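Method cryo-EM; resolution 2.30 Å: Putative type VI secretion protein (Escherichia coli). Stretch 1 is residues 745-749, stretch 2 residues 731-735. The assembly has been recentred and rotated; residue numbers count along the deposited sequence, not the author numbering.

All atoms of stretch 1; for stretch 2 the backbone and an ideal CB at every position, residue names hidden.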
ATOM      1  N   LEU A 745     -26.305  43.358  15.996  1.00 42.35           N
ATOM      2  CA  LEU A 745     -27.387  42.421  15.734  1.00 42.35           C
ATOM      3  C   LEU A 745     -28.301  43.091  14.723  1.00 42.35           C
ATOM      4  O   LEU A 745     -29.025  44.031  15.056  1.00 42.35           O
ATOM      5  CB  LEU A 745     -28.139  42.062  17.003  1.00 42.35           C
ATOM      6  CG  LEU A 745     -27.490  41.076  17.960  1.00 42.35           C
ATOM      7  CD1 LEU A 745     -26.477  41.784  18.813  1.00 42.35           C
ATOM      8  CD2 LEU A 745     -28.553  40.451  18.818  1.00 42.35           C
ATOM      9  N   GLY A 746     -28.245  42.627  13.488  1.00 43.27           N
ATOM     10  CA  GLY A 746     -29.083  43.188  12.460  1.00 43.27           C
ATOM     11  C   GLY A 746     -30.027  42.158  11.899  1.00 43.27           C
ATOM     12  O   GLY A 746     -29.631  41.022  11.643  1.00 43.27           O
ATOM     13  N   CYS A 747     -31.283  42.537  11.714  1.00 46.51           N
ATOM     14  CA  CYS A 747     -32.249  41.646  11.098  1.00 46.51           C
ATOM     15  C   CYS A 747     -33.365  42.477  10.494  1.00 46.51           C
ATOM     16  O   CYS A 747     -33.674  43.560  11.002  1.00 46.51           O
ATOM     17  CB  CYS A 747     -32.812  40.637  12.108  1.00 46.51           C
ATOM     18  SG  CYS A 747     -33.912  41.295  13.342  1.00 46.51           S
ATOM     19  N   PRO A 748     -33.965  42.016   9.397  1.00 47.11           N
ATOM     20  CA  PRO A 748     -35.125  42.727   8.850  1.00 47.11           C
ATOM     21  C   PRO A 748     -36.380  42.533   9.670  1.00 47.11           C
ATOM     22  O   PRO A 748     -37.300  43.350   9.564  1.00 47.11           O
ATOM     23  CB  PRO A 748     -35.275  42.116   7.456  1.00 47.11           C
ATOM     24  CG  PRO A 748     -34.737  40.743   7.616  1.00 47.11           C
ATOM     25  CD  PRO A 748     -33.611  40.836   8.595  1.00 47.11           C
ATOM     26  N   GLY A 749     -36.451  41.483  10.476  1.00 46.77           N
ATOM     27  CA  GLY A 749     -37.598  41.248  11.318  1.00 46.77           C
ATOM     28  C   GLY A 749     -37.415  41.841  12.693  1.00 46.77           C
ATOM     29  O   GLY A 749     -37.033  43.002  12.827  1.00 46.77           O
ATOM     30  N   UNK A 731     -28.105  34.244   9.077  1.00 43.04           N
ATOM     31  CA  UNK A 731     -29.135  33.328   8.608  1.00 43.04           C
ATOM     32  C   UNK A 731     -30.348  34.144   8.207  1.00 43.04           C
ATOM     33  O   UNK A 731     -30.874  34.901   9.024  1.00 43.04           O
ATOM     34  CB  UNK A 731     -29.495  32.294   9.677  1.00 43.04           C
ATOM     35  N   UNK A 732     -30.785  33.988   6.963  1.00 45.15           N
ATOM     36  CA  UNK A 732     -32.046  34.561   6.524  1.00 45.15           C
ATOM     37  C   UNK A 732     -32.147  36.062   6.659  1.00 45.15           C
ATOM     38  O   UNK A 732     -33.197  36.574   7.058  1.00 45.15           O
ATOM     39  CB  UNK A 732     -33.192  33.919   7.309  1.00 45.15           C
ATOM     40  N   UNK A 733     -31.079  36.783   6.330  1.00 44.34           N
ATOM     41  CA  UNK A 733     -31.041  38.215   6.468  1.00 44.34           C
ATOM     42  C   UNK A 733     -30.640  38.699   7.844  1.00 44.34           C
ATOM     43  O   UNK A 733     -30.038  39.764   7.964  1.00 44.34           O
ATOM     44  CB  UNK A 733     -32.411  38.793   6.109  1.00 44.34           C
ATOM     45  N   UNK A 734     -30.960  37.942   8.884  1.00 42.94           N
ATOM     46  CA  UNK A 734     -30.481  38.267  10.213  1.00 42.94           C
ATOM     47  C   UNK A 734     -28.990  37.986  10.322  1.00 42.94           C
ATOM     48  O   UNK A 734     -28.456  37.081   9.680  1.00 42.94           O
ATOM     49  CB  UNK A 734     -31.254  37.478  11.271  1.00 42.94           C
ATOM     50  N   UNK A 735     -28.311  38.778  11.140  1.00 42.42           N
ATOM     51  CA  UNK A 735     -26.907  38.524  11.386  1.00 42.42           C
ATOM     52  C   UNK A 735     -26.510  39.046  12.755  1.00 42.42           C
ATOM     53  O   UNK A 735     -27.120  39.971  13.294  1.00 42.42           O
ATOM     54  CB  UNK A 735     -26.044  39.163  10.296  1.00 42.42           C
TER

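Position 731 opens the stretch beyond the reach of stretch 1: its ideal CB has nothing of residues 745-749 within 5.5 Å, so this contact places no demand on the side chain and many would suit. The deposited residue is Cys731. Its backbone begins a type I' turn ending at position 734, closed by a weak hydrogen bond from N of 734 to Cys731 O (3.0 Å) and backed by one from Cys731 N to O of 734 (2.9 Å).

At position 732 the CB points sideways and meets no neighbour from stretch 1. The backbone is more telling: phi/psi of 59/41° lies in the left-handed region, which favours glycine, although asparagine or aspartate often occupies such a place. It is Gly732.

Position 733 is more restrictive. Its CB would point toward stretch 1 and come to 3.4 Å from CG of Pro748, a tight approach, and at phi/psi of 86/-31° it would also be jammed against the carbonyl O of the residue before. The second point alone calls for glycine, and the residue is Gly733. With no side chain in the way, the proline ring lies against the turn itself, Pro748 CD coming within 3.7 Å of Gly733 C.

At position 734 the chain enters a strand with the CB directed sideways, 3.6 Å from CB of Cys747 and 3.9 Å from O of Gly746. A small apolar side chain suits the spot, though the CB alone does not rule out others. The deposited Ala734 makes an apolar contact through its CB with Cys747 CB at 3.6 Å, while its CA lies 3.2 Å from Gly746 O in a CA-H...O contact.

Position 735 pairs with Gly746 in an antiparallel bridge. Two hydrogen bonds hold the pair, from N of 735 to Gly746 O (2.7 Å) and from Gly746 N to O of 735 (2.9 Å). These bonds are made by the backbone and say little about which side chain belongs here. The CB lies on the sheet face to which a CB on Gly746 would also point, and the absence of that CB leaves bare backbone. A flat aromatic ring could cover it, as could a long aliphatic chain. The residue is Tyr735. With chi1 at 68° (p) and chi2 at -89°, its ring lies over Gly746, whose CA sits 3.9 Å from the ring centroid and 25° off the normal, a CH-pi contact. An ideal CB on Gly746 would fall 2.4 Å from Tyr735 CE1, a clash, so this packing depends on the glycine.

Stretch 2, residues 731-735: CGGAY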
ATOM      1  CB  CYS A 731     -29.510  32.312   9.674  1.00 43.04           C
ATOM      2  SG  CYS A 731     -30.845  31.234   9.160  1.00 43.04           S
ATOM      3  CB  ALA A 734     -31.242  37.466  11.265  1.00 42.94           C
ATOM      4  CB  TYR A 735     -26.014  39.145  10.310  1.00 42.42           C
ATOM      5  CG  TYR A 735     -26.012  40.642  10.337  1.00 42.42           C
ATOM      6  CD1 TYR A 735     -26.943  41.360   9.613  1.00 42.42           C
ATOM      7  CD2 TYR A 735     -25.090  41.343  11.097  1.00 42.42           C
ATOM      8  CE1 TYR A 735     -26.955  42.727   9.638  1.00 42.42           C
ATOM      9  CE2 TYR A 735     -25.098  42.710  11.130  1.00 42.42           C
ATOM     10  CZ  TYR A 735     -26.032  43.398  10.397  1.00 42.42           C
ATOM     11  OH  TYR A 735     -26.045  44.765  10.423  1.00 42.42           O
TER
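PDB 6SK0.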